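Long-range contacts in xyloglucan-specific endo-beta-1,4-glucanase BoGH9A (Bacteroides ovatus, PDB 6DHT), which cleaves the beta-1,4-linked glucan backbone of xyloglucans internally, producing xyloglucan oligosaccharides: residues D171-I176 with K239-F244; G235-L240 with R258-K263. One frame throughout, in Å; residues are numbered along the deposited sequence.

Overall arrangement
Both contacts belong to one small mixed sheet of the glycosyl hydrolase family 9 domain, and their centres lie about 9 Å apart. Strand 239-241 is the shared middle piece: contact 1 pairs it with the outermost strand 174-175, contact 2 with strand 259-260, which in turn neighbours strand 143-145. Along the chain come 171-176, then 235-244, then 258-263. The largely helical excursion between the first two includes helices 176-192 and 213-226, whereas 235-240 and 258-263 are separated by a short, helix-free connection. R258 of contact 2 also bonds through NH1 to Y172 O of contact 1, tying segment 258-263 to the segment that carries the predicted catalytic D171.

Contact 1: residues D171-I176 with K239-F244; sequences DYNKYI and KLTTPF
N173 reaches across to T242: its amide oxygen OD1 accepts the backbone N-H of T242 at 3.0 Å, with the donor tilted 34° from the carbonyl plane of the amide. With CG anti to its own carbonyl carbon (chi1 -55°), the N173 side chain crosses that of T241 obliquely and its amide lies between D171 and the T242 backbone. T241 OG1 bonds instead to T242 O and to T330 OG1. One residue on, K174 and L240 form an antiparallel hydrogen-bonded pair, K174 N to L240 O at 3.0 Å and L240 N to K174 O at 2.8 Å, both almost straight. On the face of the sheet carrying K174 and L240 the two side chains run side by side, K174 CE resting 3.8 Å from L240 CD1; the lysine ends in a salt bridge to D140. Y175 and K239, the next pair, are non-hydrogen-bonded and project from the other face. K239 CD lies 3.6 Å from Y175 CE2, and the extended lysine chain carries NZ on to G331 O, Q317 OE1 and T330 OG1.

Behind this first shell stands D171, whose OD2 is gripped by two side-chain donors. N173 ND2 meets its anti lone pair at 2.9 Å, almost in the amide's own plane, while Y175 OH approaches on the syn side at 2.7 Å, 30° out of the carboxylate plane. N173 is thus a link between the carboxylate and the T242 backbone, and Y175 spans from the K239 methylenes to the same oxygen. Y175 is also the N-cap residue of helix 176-192. The arrangement is a short antiparallel strand pair bordering the family 9 glycosidase active site, where D171 is a predicted catalytic residue.

Contact 2: residues G235-L240 with R258-K263; sequences GVYHKL and RYVVQK
Y237 turns its CG anti to the carbonyl carbon (chi1 -53°), and V260 holds CG2 between its backbone N and carbonyl carbon, which brings that methyl over the tyrosine ring. The result is a CH-pi contact: CG2 lies 3.9 Å from the ring centroid and only 13° off the normal. V261 O sits at the ring's edge, near its plane, 3.4 Å from Y237 CD1. K263 stretches alongside the tyrosine, its CE 3.9 Å from Y237 CE1, before NZ forms salt bridges with D233 and D230; the tyrosine OH bonds to R154 NH1. An alanine in place of Y237 would probably open a gap beside V260 CG2 and K263 CE and leave R154 NH1 without its hydroxyl partner.

Further along, V261 CG2 packs against K239 CG at 3.6 Å. L240 packs against V260, L240 CG to V260 CG1 at 4.1 Å, and lays CD2 over one face of the R258 guanidinium, 3.4 Å from NE, the two side chains crossing at about a right angle. R258 NE is salt-bridged to D140. Backbone bonds run from V261 N to K239 O and, at 3.1 Å, from H238 N to Q262 O; in the latter the donor stands above the carbonyl plane.

L240 and V260 are a non-hydrogen-bonded antiparallel pair, with a CA-H...O contact from L240 CA to Y259 O. The junction thus combines two backbone hydrogen bonds and CA-H...O contacts with apolar and CH-pi packing, while the charged ends of K263 and R258 are anchored by aspartates outside it.

Contact 1: residues D171-I176 with K239-F244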
# COMPACT_ATOMS: atom_id res chain seq x y z
N ASP A 171 12.09 -0.61 10.05
CA ASP A 171 12.50 0.09 11.29
C ASP A 171 11.32 0.22 12.26
O ASP A 171 10.17 -0.12 11.92
CB ASP A 171 13.08 1.47 10.98
CG ASP A 171 12.07 2.43 10.42
OD1 ASP A 171 11.49 2.09 9.35
OD2 ASP A 171 11.91 3.51 11.03
N TYR A 172 11.59 0.77 13.45
CA TYR A 172 10.63 0.77 14.54
C TYR A 172 10.07 2.16 14.89
O TYR A 172 9.45 2.33 15.92
CB TYR A 172 11.30 0.17 15.79
CG TYR A 172 11.64 -1.31 15.74
CD1 TYR A 172 10.73 -2.27 15.29
CD2 TYR A 172 12.89 -1.76 16.20
CE1 TYR A 172 11.05 -3.61 15.30
CE2 TYR A 172 13.21 -3.08 16.20
CZ TYR A 172 12.31 -4.04 15.74
OH TYR A 172 12.58 -5.39 15.73
N ASN A 173 10.26 3.12 14.00
CA ASN A 173 9.77 4.47 14.20
C ASN A 173 8.37 4.67 13.61
O ASN A 173 7.92 3.81 12.85
CB ASN A 173 10.80 5.43 13.64
CG ASN A 173 12.17 5.19 14.25
OD1 ASN A 173 12.35 5.43 15.45
ND2 ASN A 173 13.09 4.62 13.48
N LYS A 174 7.69 5.74 13.98
CA LYS A 174 6.29 5.95 13.60
C LYS A 174 6.19 7.32 12.97
O LYS A 174 6.58 8.31 13.59
CB LYS A 174 5.38 5.86 14.82
CG LYS A 174 5.59 4.56 15.60
CD LYS A 174 4.60 4.34 16.71
CE LYS A 174 4.60 5.48 17.71
NZ LYS A 174 3.89 5.11 18.95
N TYR A 175 5.67 7.42 11.76
CA TYR A 175 5.73 8.64 10.96
C TYR A 175 4.33 9.08 10.54
O TYR A 175 3.58 8.28 9.95
CB TYR A 175 6.54 8.40 9.70
CG TYR A 175 7.94 7.81 9.90
CD1 TYR A 175 8.12 6.46 10.17
CD2 TYR A 175 9.10 8.60 9.77
CE1 TYR A 175 9.38 5.89 10.32
CE2 TYR A 175 10.37 8.04 9.93
CZ TYR A 175 10.51 6.69 10.20
OH TYR A 175 11.78 6.12 10.33
N ILE A 176 3.98 10.33 10.78
CA ILE A 176 2.64 10.82 10.48
C ILE A 176 2.35 10.89 8.98
O ILE A 176 1.26 10.52 8.51
CB ILE A 176 2.41 12.21 11.14
CG1 ILE A 176 2.25 12.09 12.66
CG2 ILE A 176 1.16 12.87 10.56
CD1 ILE A 176 0.99 11.37 13.13
N LYS A 239 7.21 13.03 13.19
CA LYS A 239 7.38 11.61 13.49
C LYS A 239 7.75 11.40 14.96
O LYS A 239 8.10 12.36 15.68
CB LYS A 239 8.44 11.01 12.58
CG LYS A 239 9.81 11.70 12.70
CD LYS A 239 10.85 11.02 11.82
CE LYS A 239 12.16 11.82 11.77
NZ LYS A 239 13.22 11.14 11.00
N LEU A 240 7.64 10.15 15.40
CA LEU A 240 8.07 9.71 16.71
C LEU A 240 9.20 8.73 16.45
O LEU A 240 9.02 7.74 15.74
CB LEU A 240 6.91 9.08 17.47
CG LEU A 240 7.14 8.73 18.95
CD1 LEU A 240 5.81 8.52 19.65
CD2 LEU A 240 7.98 7.48 19.08
N THR A 241 10.39 9.04 16.97
CA THR A 241 11.59 8.36 16.52
C THR A 241 12.68 8.31 17.59
O THR A 241 12.68 9.09 18.55
CB THR A 241 12.16 9.08 15.26
OG1 THR A 241 13.27 8.38 14.70
CG2 THR A 241 12.56 10.54 15.59
N THR A 242 13.58 7.36 17.42
CA THR A 242 14.86 7.37 18.14
C THR A 242 15.79 8.24 17.32
O THR A 242 15.53 8.54 16.17
CB THR A 242 15.40 5.95 18.24
OG1 THR A 242 15.37 5.34 16.96
CG2 THR A 242 14.60 5.13 19.21
N PRO A 243 16.92 8.66 17.91
CA PRO A 243 17.84 9.47 17.10
C PRO A 243 18.48 8.69 15.95
O PRO A 243 18.69 9.24 14.85
CB PRO A 243 18.91 9.90 18.11
CG PRO A 243 18.17 9.93 19.40
CD PRO A 243 17.23 8.75 19.35
N PHE A 244 18.84 7.43 16.20
CA PHE A 244 19.39 6.55 15.18
C PHE A 244 18.49 5.33 14.98
O PHE A 244 17.80 4.90 15.89
CB PHE A 244 20.78 6.02 15.60
CG PHE A 244 21.86 7.06 15.64
CD1 PHE A 244 22.49 7.49 14.48
CD2 PHE A 244 22.28 7.59 16.86
CE1 PHE A 244 23.49 8.45 14.52
CE2 PHE A 244 23.28 8.55 16.91
CZ PHE A 244 23.88 8.98 15.74

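Contact 2: residues G235-L240 with R258-K263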
# COMPACT_ATOMS: atom_id res chain seq x y z
N GLY A 235 -0.79 22.01 15.64
CA GLY A 235 0.23 21.45 14.77
C GLY A 235 0.52 20.00 15.13
O GLY A 235 0.13 19.52 16.19
N VAL A 236 1.15 19.31 14.20
CA VAL A 236 1.36 17.86 14.31
C VAL A 236 2.85 17.55 14.11
O VAL A 236 3.44 17.95 13.12
CB VAL A 236 0.49 17.10 13.28
CG1 VAL A 236 0.70 15.58 13.37
CG2 VAL A 236 -0.96 17.43 13.49
N TYR A 237 3.44 16.84 15.08
CA TYR A 237 4.85 16.47 15.03
C TYR A 237 5.05 15.52 13.86
O TYR A 237 4.20 14.67 13.61
CB TYR A 237 5.25 15.80 16.36
CG TYR A 237 4.91 16.64 17.58
CD1 TYR A 237 5.52 17.87 17.79
CD2 TYR A 237 4.00 16.20 18.51
CE1 TYR A 237 5.20 18.64 18.90
CE2 TYR A 237 3.67 16.95 19.61
CZ TYR A 237 4.28 18.17 19.79
OH TYR A 237 3.93 18.90 20.90
N HIS A 238 6.15 15.68 13.14
CA HIS A 238 6.39 14.93 11.90
C HIS A 238 6.48 13.43 12.16
O HIS A 238 5.91 12.63 11.40
CB HIS A 238 7.66 15.45 11.24
CG HIS A 238 7.87 14.99 9.82
ND1 HIS A 238 7.11 15.44 8.76
CD2 HIS A 238 8.79 14.17 9.29
CE1 HIS A 238 7.55 14.91 7.64
NE2 HIS A 238 8.58 14.12 7.93
N LYS A 239 7.21 13.03 13.19
CA LYS A 239 7.38 11.61 13.49
C LYS A 239 7.75 11.40 14.96
O LYS A 239 8.10 12.36 15.68
CB LYS A 239 8.44 11.01 12.58
CG LYS A 239 9.81 11.70 12.70
CD LYS A 239 10.85 11.02 11.82
CE LYS A 239 12.16 11.82 11.77
NZ LYS A 239 13.22 11.14 11.00
N LEU A 240 7.64 10.15 15.40
CA LEU A 240 8.07 9.71 16.71
C LEU A 240 9.20 8.73 16.45
O LEU A 240 9.02 7.74 15.74
CB LEU A 240 6.91 9.08 17.47
CG LEU A 240 7.14 8.73 18.95
CD1 LEU A 240 5.81 8.52 19.65
CD2 LEU A 240 7.98 7.48 19.08
N ARG A 258 13.04 7.77 22.91
CA ARG A 258 12.05 8.12 21.88
C ARG A 258 11.67 9.59 21.96
O ARG A 258 11.44 10.13 23.05
CB ARG A 258 10.79 7.24 22.04
CG ARG A 258 11.06 5.75 21.90
CD ARG A 258 11.13 5.30 20.46
NE ARG A 258 9.84 4.82 19.97
CZ ARG A 258 9.69 4.14 18.83
NH1 ARG A 258 10.71 3.91 18.02
NH2 ARG A 258 8.48 3.73 18.47
N TYR A 259 11.62 10.24 20.80
CA TYR A 259 11.32 11.67 20.68
C TYR A 259 10.20 11.93 19.70
O TYR A 259 10.04 11.17 18.75
CB TYR A 259 12.53 12.45 20.16
CG TYR A 259 13.75 12.45 21.06
CD1 TYR A 259 14.67 11.43 20.98
CD2 TYR A 259 13.98 13.48 21.95
CE1 TYR A 259 15.80 11.42 21.78
CE2 TYR A 259 15.11 13.48 22.76
CZ TYR A 259 16.01 12.44 22.67
OH TYR A 259 17.13 12.42 23.46
N VAL A 260 9.45 13.00 19.91
CA VAL A 260 8.66 13.61 18.83
C VAL A 260 9.42 14.84 18.35
O VAL A 260 10.02 15.58 19.15
CB VAL A 260 7.19 13.96 19.22
CG1 VAL A 260 6.41 12.70 19.59
CG2 VAL A 260 7.14 14.98 20.34
N VAL A 261 9.46 15.02 17.05
CA VAL A 261 10.23 16.09 16.44
C VAL A 261 9.35 17.14 15.75
O VAL A 261 8.10 17.07 15.79
CB VAL A 261 11.25 15.51 15.47
CG1 VAL A 261 12.18 14.55 16.21
CG2 VAL A 261 10.55 14.77 14.33
N GLN A 262 10.04 18.11 15.14
CA GLN A 262 9.48 19.28 14.48
C GLN A 262 8.12 19.06 13.81
O GLN A 262 7.96 18.14 13.01
CB GLN A 262 10.46 19.77 13.42
CG GLN A 262 10.10 21.08 12.74
CD GLN A 262 10.58 21.15 11.29
OE1 GLN A 262 11.78 21.13 11.02
NE2 GLN A 262 9.63 21.22 10.34
N LYS A 263 7.18 19.94 14.10
CA LYS A 263 5.91 19.99 13.37
C LYS A 263 6.16 20.31 11.90
O LYS A 263 7.02 21.12 11.58
CB LYS A 263 5.02 21.07 13.99
CG LYS A 263 4.57 20.79 15.40
CD LYS A 263 3.98 22.05 16.03
CE LYS A 263 3.46 21.80 17.42
NZ LYS A 263 3.46 23.06 18.24